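Local coordinates for protein beta-lactamase (Burkholderia cenocepacia, PDB 5E2G) that probably hydrolyses beta-lactam antibiotics to substituted beta-amino acids, as a member of the class-C beta-lactamase family, at residues Phe58-Ser64 with Pro218-Thr224; Ser73-Gly78 with Arg245-Ala249; Tyr257-Gly261 with Ala293-Ser297. One frame throughout, in Å; residues are numbered along the deposited sequence. Where two conformers were deposited one is given.

How the contacts relate
Contact 1 is the buried one, with its centre about 7 Å from the centre of the chain. Contacts 2 and 3 lie further out, at about 18 and 19 Å, and are partly exposed. Contact 1 pairs two short strands by backbone hydrogen bonds; next to them a buried serine hydroxyl and a water join the loops. Contact 2 crosses two helices and combines side-chain to backbone-carbonyl hydrogen bonds with arginine-carboxylate pairs. Contact 3 pairs two strands of the large antiparallel sheet, with small apolar side chains on one face. Helix 64-77 runs from contact 1 to contact 2. Helix 244-252 of contact 2 is followed by strand 256-260 of contact 3.

Contact 1 of 3, residues Phe58-Ser64 with Pro218-Thr224; sequences FEIGSVS and PAYGVRT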
loop_
_atom_site.group_PDB
_atom_site.type_symbol
_atom_site.label_atom_id
_atom_site.label_comp_id
_atom_site.label_asym_id
_atom_site.label_seq_id
_atom_site.Cartn_x
_atom_site.Cartn_y
_atom_site.Cartn_z
ATOM N N PHE A 58 -10.272 -8.718 -2.080
ATOM C CA PHE A 58 -8.949 -9.251 -1.798
ATOM C C PHE A 58 -8.304 -8.450 -0.672
ATOM O O PHE A 58 -8.527 -7.243 -0.552
ATOM C CB PHE A 58 -8.037 -9.183 -3.026
ATOM C CG PHE A 58 -8.543 -9.945 -4.215
ATOM C CD1 PHE A 58 -9.508 -9.402 -5.049
ATOM C CD2 PHE A 58 -8.028 -11.193 -4.522
ATOM C CE1 PHE A 58 -9.968 -10.097 -6.147
ATOM C CE2 PHE A 58 -8.484 -11.890 -5.629
ATOM C CZ PHE A 58 -9.460 -11.338 -6.438
ATOM N N GLU A 59 -7.502 -9.125 0.153
ATOM C CA GLU A 59 -6.650 -8.438 1.117
ATOM C C GLU A 59 -5.402 -7.927 0.404
ATOM O O GLU A 59 -4.709 -8.694 -0.270
ATOM C CB GLU A 59 -6.243 -9.371 2.258
ATOM C CG GLU A 59 -7.369 -10.217 2.804
ATOM C CD GLU A 59 -6.894 -11.315 3.741
ATOM O OE1 GLU A 59 -5.667 -11.484 3.910
ATOM O OE2 GLU A 59 -7.760 -12.019 4.302
ATOM N N ILE A 60 -5.108 -6.635 0.554
ATOM C CA ILE A 60 -3.987 -6.031 -0.159
ATOM C C ILE A 60 -2.761 -5.861 0.734
ATOM O O ILE A 60 -1.775 -5.251 0.312
ATOM C CB ILE A 60 -4.390 -4.699 -0.822
ATOM C CG1 ILE A 60 -4.830 -3.656 0.204
ATOM C CG2 ILE A 60 -5.496 -4.931 -1.829
ATOM C CD1 ILE A 60 -5.123 -2.299 -0.422
ATOM N N GLY A 61 -2.785 -6.404 1.945
ATOM C CA GLY A 61 -1.595 -6.357 2.784
ATOM C C GLY A 61 -1.089 -4.938 2.986
ATOM O O GLY A 61 -1.860 -4.010 3.257
ATOM N N SER A 62 0.226 -4.766 2.824
ATOM C CA SER A 62 0.886 -3.495 3.093
ATOM C C SER A 62 0.514 -2.396 2.111
ATOM O O SER A 62 0.859 -1.237 2.352
ATOM C CB SER A 62 2.396 -3.685 3.096
ATOM O OG SER A 62 2.807 -4.500 4.178
ATOM N N VAL A 63 -0.170 -2.716 1.014
ATOM C CA VAL A 63 -0.685 -1.657 0.160
ATOM C C VAL A 63 -1.710 -0.831 0.932
ATOM O O VAL A 63 -1.942 0.338 0.605
ATOM C CB VAL A 63 -1.267 -2.247 -1.146
ATOM C CG1 VAL A 63 -1.779 -1.139 -2.052
ATOM C CG2 VAL A 63 -0.216 -3.070 -1.876
ATOM N N SER A 64 -2.308 -1.408 1.981
ATOM C CA SER A 64 -3.139 -0.635 2.902
ATOM C C SER A 64 -2.434 0.636 3.353
ATOM O O SER A 64 -3.053 1.695 3.458
ATOM C CB SER A 64 -3.500 -1.484 4.125
ATOM O OG SER A 64 -4.153 -2.688 3.772
ATOM N N PRO A 218 -4.328 0.084 10.315
ATOM C CA PRO A 218 -3.513 1.015 9.523
ATOM C C PRO A 218 -2.463 0.329 8.676
ATOM O O PRO A 218 -2.065 0.887 7.648
ATOM C CB PRO A 218 -2.866 1.919 10.587
ATOM C CG PRO A 218 -3.557 1.616 11.867
ATOM C CD PRO A 218 -4.007 0.201 11.751
ATOM N N ALA A 219 -2.009 -0.861 9.060
ATOM C CA ALA A 219 -0.875 -1.481 8.389
ATOM C C ALA A 219 -1.289 -2.440 7.280
ATOM O O ALA A 219 -0.593 -2.538 6.265
ATOM C CB ALA A 219 -0.002 -2.213 9.413
ATOM N N TYR A 220 -2.404 -3.150 7.446
ATOM C CA TYR A 220 -2.766 -4.157 6.444
ATOM C C TYR A 220 -4.254 -4.481 6.452
ATOM O O TYR A 220 -4.624 -5.568 6.000
ATOM C CB TYR A 220 -1.962 -5.439 6.674
ATOM C CG TYR A 220 -2.020 -5.964 8.099
ATOM C CD1 TYR A 220 -1.072 -5.572 9.042
ATOM C CD2 TYR A 220 -3.016 -6.860 8.503
ATOM C CE1 TYR A 220 -1.112 -6.047 10.347
ATOM C CE2 TYR A 220 -3.061 -7.348 9.812
ATOM C CZ TYR A 220 -2.101 -6.934 10.728
ATOM O OH TYR A 220 -2.122 -7.397 12.025
ATOM N N GLY A 221 -5.110 -3.596 6.946
ATOM C CA GLY A 221 -6.500 -3.920 7.171
ATOM C C GLY A 221 -7.419 -3.783 5.984
ATOM O O GLY A 221 -8.611 -4.063 6.127
ATOM N N VAL A 222 -6.919 -3.380 4.815
ATOM C CA VAL A 222 -7.795 -3.072 3.690
ATOM C C VAL A 222 -8.139 -4.344 2.924
ATOM O O VAL A 222 -7.257 -5.118 2.526
ATOM C CB VAL A 222 -7.165 -2.024 2.758
ATOM C CG1 VAL A 222 -8.079 -1.793 1.579
ATOM C CG2 VAL A 222 -6.929 -0.718 3.494
ATOM N N ARG A 223 -9.436 -4.558 2.733
ATOM C CA ARG A 223 -9.986 -5.462 1.739
ATOM C C ARG A 223 -10.644 -4.608 0.666
ATOM O O ARG A 223 -11.287 -3.605 0.984
ATOM C CB ARG A 223 -11.007 -6.408 2.370
ATOM C CG ARG A 223 -10.435 -7.701 2.953
ATOM C CD ARG A 223 -9.339 -7.495 3.996
ATOM N NE ARG A 223 -9.791 -6.810 5.201
ATOM C CZ ARG A 223 -10.211 -7.422 6.302
ATOM N NH1 ARG A 223 -10.255 -8.743 6.358
ATOM N NH2 ARG A 223 -10.593 -6.709 7.350
ATOM N N THR A 224 -10.473 -4.973 -0.603
ATOM C CA THR A 224 -10.971 -4.112 -1.672
ATOM C C THR A 224 -11.082 -4.908 -2.966
ATOM O O THR A 224 -10.656 -6.063 -3.050
ATOM C CB THR A 224 -10.072 -2.874 -1.853
ATOM O OG1 THR A 224 -10.618 -2.009 -2.859
ATOM C CG2 THR A 224 -8.662 -3.280 -2.249
HETATM O O HOH W 1 -5.297 -6.537 3.632
#
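Pro218 and Ala219 are helical, and Ala219 O lies 3.6 Å from Ser62 CA. The CA of Tyr220 makes a CA-H...O contact with Gly61 O at 3.3 Å, while its ring leads away. Water 1 bridges the segments: it accepts from Gly61 N and donates to Tyr220 O and Val222 O. Val222 N donates to Ser64 OG at 3.0 Å, and that hydroxyl donates to Gly61 O at 2.7 Å. Ser62 and Lys65, at the start of helix 64-77, probably form the SxxK motif of serine beta-lactamases, with Ser62 the likely nucleophile; Ser62 OG has a weak hydrogen bond to Lys65. Val222 also packs its CG1 on Ile60 CD1 at 3.6 Å, and its O accepts from Ile60 N at 3.3 Å. Arg223 then pairs antiparallel with Glu59. Arg223 CD meets Glu59 CG at 3.6 Å, and both polar ends bind Tyr197. Thr224 closes the two-stranded sheet: Phe58 N donates to Thr224 O at 2.9 Å, and Thr224 N donates to Phe58 O at 3.0 Å.

Contact 2 of 3, residues Ser73-Gly78 with Arg245-Ala249; sequences SDAQEG and RLQRA
Two helical segments cross here, 73-77 and 245-249. Both keep phi/psi near -60/-45, with i to i+4 bonds Glu77 N to Ser73 O and Ala249 N to Arg245 O, each 2.9 Å. The axes approach to 8.5 Å, and their N-to-C directions make an angle of 121°. Asp74 and Ala249 mark the crossing, with CA atoms 4.8 Å apart. Gly78 is the first residue to leave the helix, at phi/psi -91/10.

Arg245 loses the most surface. Its side chain is extended, with chi1 to chi3 all t. Arg245 NE and NH2 both donate to Asp74 O, at 3.2 and 3.0 Å. The guanidinium lies between Gly78 CA over one face and Asp74 OD2 over the other. Glu80 forms a further salt bridge with it.

Asp74 has chi1 t and chi2 near 79°. Its OD2 is 3.1 Å from Arg245 NH2, but well out of the guanidinium plane, so this salt bridge is charge alone. Arg175 is a second partner of OD2. Asp74 CA rests on Ala249 CB at 3.5 Å.

Glu77, with chi1 and chi2 both m, points toward the other helix. Its CG lies 3.8 Å from Ala249 CA, and its OE2 forms a salt bridge with Arg248 NE at 3.5 Å, with a weak hydrogen bond. Ser73 OG, with chi1 t, donates to Ala249 O at 2.6 Å.

This is a helix-helix crossing in the all-helical region of the serine beta-lactamase fold, joining the C-terminal end of helix 64-77 to helix 244-252. Helix 150-164 packs on Asp74 and Ala75, and helix 168-180 covers Leu246.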
loop_
_atom_site.group_PDB
_atom_site.type_symbol
_atom_site.label_atom_id
_atom_site.label_comp_id
_atom_site.label_asym_id
_atom_site.label_seq_id
_atom_site.Cartn_x
_atom_site.Cartn_y
_atom_site.Cartn_z
ATOM N N SER A 73 -1.419 12.530 4.971
ATOM C CA SER A 73 -1.126 13.645 4.084
ATOM C C SER A 73 -2.286 14.632 4.058
ATOM O O SER A 73 -2.079 15.852 4.024
ATOM C CB SER A 73 -0.821 13.101 2.687
ATOM O OG SER A 73 -0.356 14.105 1.818
ATOM N N ASP A 74 -3.517 14.128 4.107
ATOM C CA ASP A 74 -4.661 15.030 4.132
ATOM C C ASP A 74 -4.725 15.822 5.434
ATOM O O ASP A 74 -4.950 17.037 5.415
ATOM C CB ASP A 74 -5.951 14.258 3.921
ATOM C CG ASP A 74 -7.120 15.178 3.773
ATOM O OD1 ASP A 74 -7.285 15.734 2.662
ATOM O OD2 ASP A 74 -7.877 15.343 4.757
ATOM N N ALA A 75 -4.558 15.148 6.576
ATOM C CA ALA A 75 -4.456 15.857 7.847
ATOM C C ALA A 75 -3.390 16.944 7.789
ATOM O O ALA A 75 -3.616 18.073 8.238
ATOM C CB ALA A 75 -4.152 14.869 8.972
ATOM N N GLN A 76 -2.221 16.626 7.229
ATOM C CA GLN A 76 -1.172 17.628 7.099
ATOM C C GLN A 76 -1.658 18.803 6.266
ATOM O O GLN A 76 -1.408 19.964 6.613
ATOM C CB GLN A 76 0.077 16.990 6.484
ATOM C CG GLN A 76 1.360 17.779 6.672
ATOM C CD GLN A 76 1.533 18.859 5.628
ATOM O OE1 GLN A 76 1.039 18.732 4.508
ATOM N NE2 GLN A 76 2.227 19.935 5.988
ATOM N N GLU A 77 -2.391 18.516 5.182
ATOM C CA GLU A 77 -2.879 19.572 4.298
ATOM C C GLU A 77 -3.875 20.474 5.005
ATOM O O GLU A 77 -3.976 21.664 4.685
ATOM C CB GLU A 77 -3.525 18.977 3.044
ATOM C CG GLU A 77 -2.550 18.554 1.950
ATOM C CD GLU A 77 -1.616 19.675 1.510
ATOM O OE1 GLU A 77 -0.399 19.551 1.755
ATOM O OE2 GLU A 77 -2.100 20.681 0.937
ATOM N N GLY A 78 -4.629 19.933 5.950
ATOM C CA GLY A 78 -5.563 20.741 6.699
ATOM C C GLY A 78 -5.010 21.343 7.968
ATOM O O GLY A 78 -5.772 21.888 8.772
ATOM N N ARG A 245 -8.245 19.647 -1.711
ATOM C CA ARG A 245 -7.402 19.301 -0.564
ATOM C C ARG A 245 -6.921 17.857 -0.649
ATOM O O ARG A 245 -5.735 17.572 -0.441
ATOM C CB ARG A 245 -8.145 19.534 0.753
ATOM C CG ARG A 245 -7.376 19.053 1.994
ATOM C CD ARG A 245 -8.134 19.340 3.295
ATOM N NE ARG A 245 -7.613 18.584 4.439
ATOM C CZ ARG A 245 -8.184 18.543 5.645
ATOM N NH1 ARG A 245 -9.315 19.205 5.874
ATOM N NH2 ARG A 245 -7.630 17.837 6.620
ATOM N N LEU A 246 -7.823 16.926 -0.954
ATOM C CA LEU A 246 -7.392 15.542 -1.097
ATOM C C LEU A 246 -6.464 15.370 -2.290
ATOM O O LEU A 246 -5.502 14.601 -2.215
ATOM C CB LEU A 246 -8.591 14.608 -1.214
ATOM C CG LEU A 246 -8.194 13.141 -1.384
ATOM C CD1 LEU A 246 -7.266 12.667 -0.280
ATOM C CD2 LEU A 246 -9.391 12.230 -1.486
ATOM N N GLN A 247 -6.718 16.081 -3.391
ATOM C CA GLN A 247 -5.858 15.926 -4.560
ATOM C C GLN A 247 -4.430 16.344 -4.247
ATOM O O GLN A 247 -3.481 15.623 -4.573
ATOM C CB GLN A 247 -6.386 16.734 -5.736
ATOM C CG GLN A 247 -5.595 16.474 -7.008
ATOM C CD GLN A 247 -5.815 15.073 -7.557
ATOM O OE1 GLN A 247 -6.766 14.833 -8.305
ATOM N NE2 GLN A 247 -4.946 14.139 -7.183
ATOM N N ARG A 248 -4.260 17.519 -3.625
ATOM C CA ARG A 248 -2.938 17.923 -3.149
ATOM C C ARG A 248 -2.367 16.895 -2.180
ATOM O O ARG A 248 -1.194 16.514 -2.288
ATOM C CB ARG A 248 -3.007 19.292 -2.476
ATOM C CG ARG A 248 -3.483 20.406 -3.394
ATOM C CD ARG A 248 -3.277 21.791 -2.783
ATOM N NE ARG A 248 -4.088 22.019 -1.584
ATOM C CZ ARG A 248 -5.279 22.618 -1.580
ATOM N NH1 ARG A 248 -5.806 23.054 -2.716
ATOM N NH2 ARG A 248 -5.941 22.778 -0.437
ATOM N N ALA A 249 -3.192 16.424 -1.237
ATOM C CA ALA A 249 -2.737 15.427 -0.276
ATOM C C ALA A 249 -2.217 14.187 -0.982
ATOM O O ALA A 249 -1.166 13.651 -0.614
ATOM C CB ALA A 249 -3.868 15.056 0.679
#

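Contact 3 of 3, residues Tyr257-Gly261 with Ala293-Ser297; sequences YFRAG and AVPAS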
loop_
_atom_site.group_PDB
_atom_site.type_symbol
_atom_site.label_atom_id
_atom_site.label_comp_id
_atom_site.label_asym_id
_atom_site.label_seq_id
_atom_site.Cartn_x
_atom_site.Cartn_y
_atom_site.Cartn_z
ATOM N N TYR A 257 11.747 11.260 0.019
ATOM C CA TYR A 257 12.396 11.626 1.276
ATOM C C TYR A 257 13.746 10.963 1.511
ATOM O O TYR A 257 14.632 11.589 2.105
ATOM C CB TYR A 257 11.474 11.294 2.454
ATOM C CG TYR A 257 10.235 12.148 2.506
ATOM C CD1 TYR A 257 10.306 13.481 2.875
ATOM C CD2 TYR A 257 8.989 11.619 2.186
ATOM C CE1 TYR A 257 9.160 14.272 2.929
ATOM C CE2 TYR A 257 7.843 12.395 2.234
ATOM C CZ TYR A 257 7.931 13.718 2.608
ATOM O OH TYR A 257 6.793 14.487 2.657
ATOM N N PHE A 258 13.917 9.700 1.104
ATOM C CA PHE A 258 15.147 8.958 1.350
ATOM C C PHE A 258 15.540 8.155 0.123
ATOM O O PHE A 258 14.682 7.642 -0.595
ATOM C CB PHE A 258 15.017 7.958 2.502
ATOM C CG PHE A 258 14.798 8.577 3.847
ATOM C CD1 PHE A 258 13.510 8.732 4.352
ATOM C CD2 PHE A 258 15.877 8.960 4.628
ATOM C CE1 PHE A 258 13.302 9.288 5.606
ATOM C CE2 PHE A 258 15.683 9.510 5.881
ATOM C CZ PHE A 258 14.390 9.678 6.371
ATOM N N ARG A 259 16.846 8.026 -0.094
ATOM C CA ARG A 259 17.384 6.933 -0.891
ATOM C C ARG A 259 17.679 5.759 0.026
ATOM O O ARG A 259 18.238 5.939 1.107
ATOM C CB ARG A 259 18.678 7.325 -1.603
ATOM C CG ARG A 259 18.637 8.642 -2.295
ATOM C CD ARG A 259 17.706 8.635 -3.479
ATOM N NE ARG A 259 17.772 9.928 -4.149
ATOM C CZ ARG A 259 17.051 10.266 -5.204
ATOM N NH1 ARG A 259 16.197 9.394 -5.717
ATOM N NH2 ARG A 259 17.194 11.472 -5.746
ATOM N N ALA A 260 17.309 4.556 -0.408
ATOM C CA ALA A 260 17.748 3.329 0.257
ATOM C C ALA A 260 18.136 2.346 -0.835
ATOM O O ALA A 260 17.267 1.838 -1.549
ATOM C CB ALA A 260 16.669 2.749 1.168
ATOM N N GLY A 261 19.434 2.093 -0.977
ATOM C CA GLY A 261 19.930 1.363 -2.116
ATOM C C GLY A 261 19.379 1.928 -3.412
ATOM O O GLY A 261 19.453 3.131 -3.669
ATOM N N ALA A 293 18.005 -3.864 7.383
ATOM C CA ALA A 293 18.030 -2.471 7.823
ATOM C C ALA A 293 18.980 -1.703 6.909
ATOM O O ALA A 293 20.164 -1.531 7.203
ATOM C CB ALA A 293 18.455 -2.372 9.284
ATOM N N VAL A 294 18.445 -1.226 5.796
ATOM C CA VAL A 294 19.259 -0.589 4.759
ATOM C C VAL A 294 19.601 0.830 5.203
ATOM O O VAL A 294 18.710 1.555 5.672
ATOM C CB VAL A 294 18.503 -0.582 3.432
ATOM C CG1 VAL A 294 19.372 -0.010 2.323
ATOM C CG2 VAL A 294 18.036 -1.984 3.080
ATOM N N PRO A 295 20.855 1.259 5.097
ATOM C CA PRO A 295 21.163 2.672 5.338
ATOM C C PRO A 295 20.384 3.556 4.377
ATOM O O PRO A 295 20.287 3.271 3.183
ATOM C CB PRO A 295 22.672 2.751 5.101
ATOM C CG PRO A 295 23.152 1.377 5.427
ATOM C CD PRO A 295 22.074 0.450 4.940
ATOM N N ALA A 296 19.811 4.624 4.914
ATOM C CA ALA A 296 18.911 5.490 4.168
ATOM C C ALA A 296 19.424 6.914 4.252
ATOM O O ALA A 296 19.560 7.460 5.350
ATOM C CB ALA A 296 17.492 5.402 4.729
ATOM N N SER A 297 19.704 7.523 3.110
ATOM C CA SER A 297 20.209 8.890 3.100
ATOM C C SER A 297 19.067 9.850 2.806
ATOM O O SER A 297 18.327 9.671 1.837
ATOM C CB SER A 297 21.345 9.062 2.093
ATOM O OG SER A 297 21.049 8.432 0.871
HETATM O O HOH W 2 21.624 3.623 0.718
#
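Strand 256-260 carries a classic beta bulge right beside this pairing: Tyr257 and Phe258 both face Gln265 on the neighbouring strand 263-265. On its other side the strand runs antiparallel to strand 294-303, within the large antiparallel sheet of the beta-lactamase fold. The short segments meet at 139°, so the pair is well twisted away from 180°.

Arg259 and Ser297 form the hydrogen-bonded pair. Arg259 N donates to Ser297 O at 2.9 Å, and Ser297 N donates to Arg259 O at 2.9 Å. Two CA-H...O contacts supplement these bonds: Phe258 CA to Ser297 O at 3.3 Å, and Ala296 CA to Arg259 O at 3.2 Å. Arg259 CB and Ser297 OG lie 3.6 Å apart on one face. The guanidinium of Arg259 leads away to Thr264.

Ala260 and Ala296 point to the other face. Phe258 CD2 meets Ala296 CB at 3.9 Å, and Ala260 CB meets Val294 CG1 at 4.0 Å. Met289 of helix 287-291 touches Ala260 and Val294. Beyond Ala260 the strands separate. Gly261, at positive phi, turns out of the strand, and water 2 spans the gap: it accepts from Gly261 N at 3.2 Å and donates to Pro295 O at 2.8 Å.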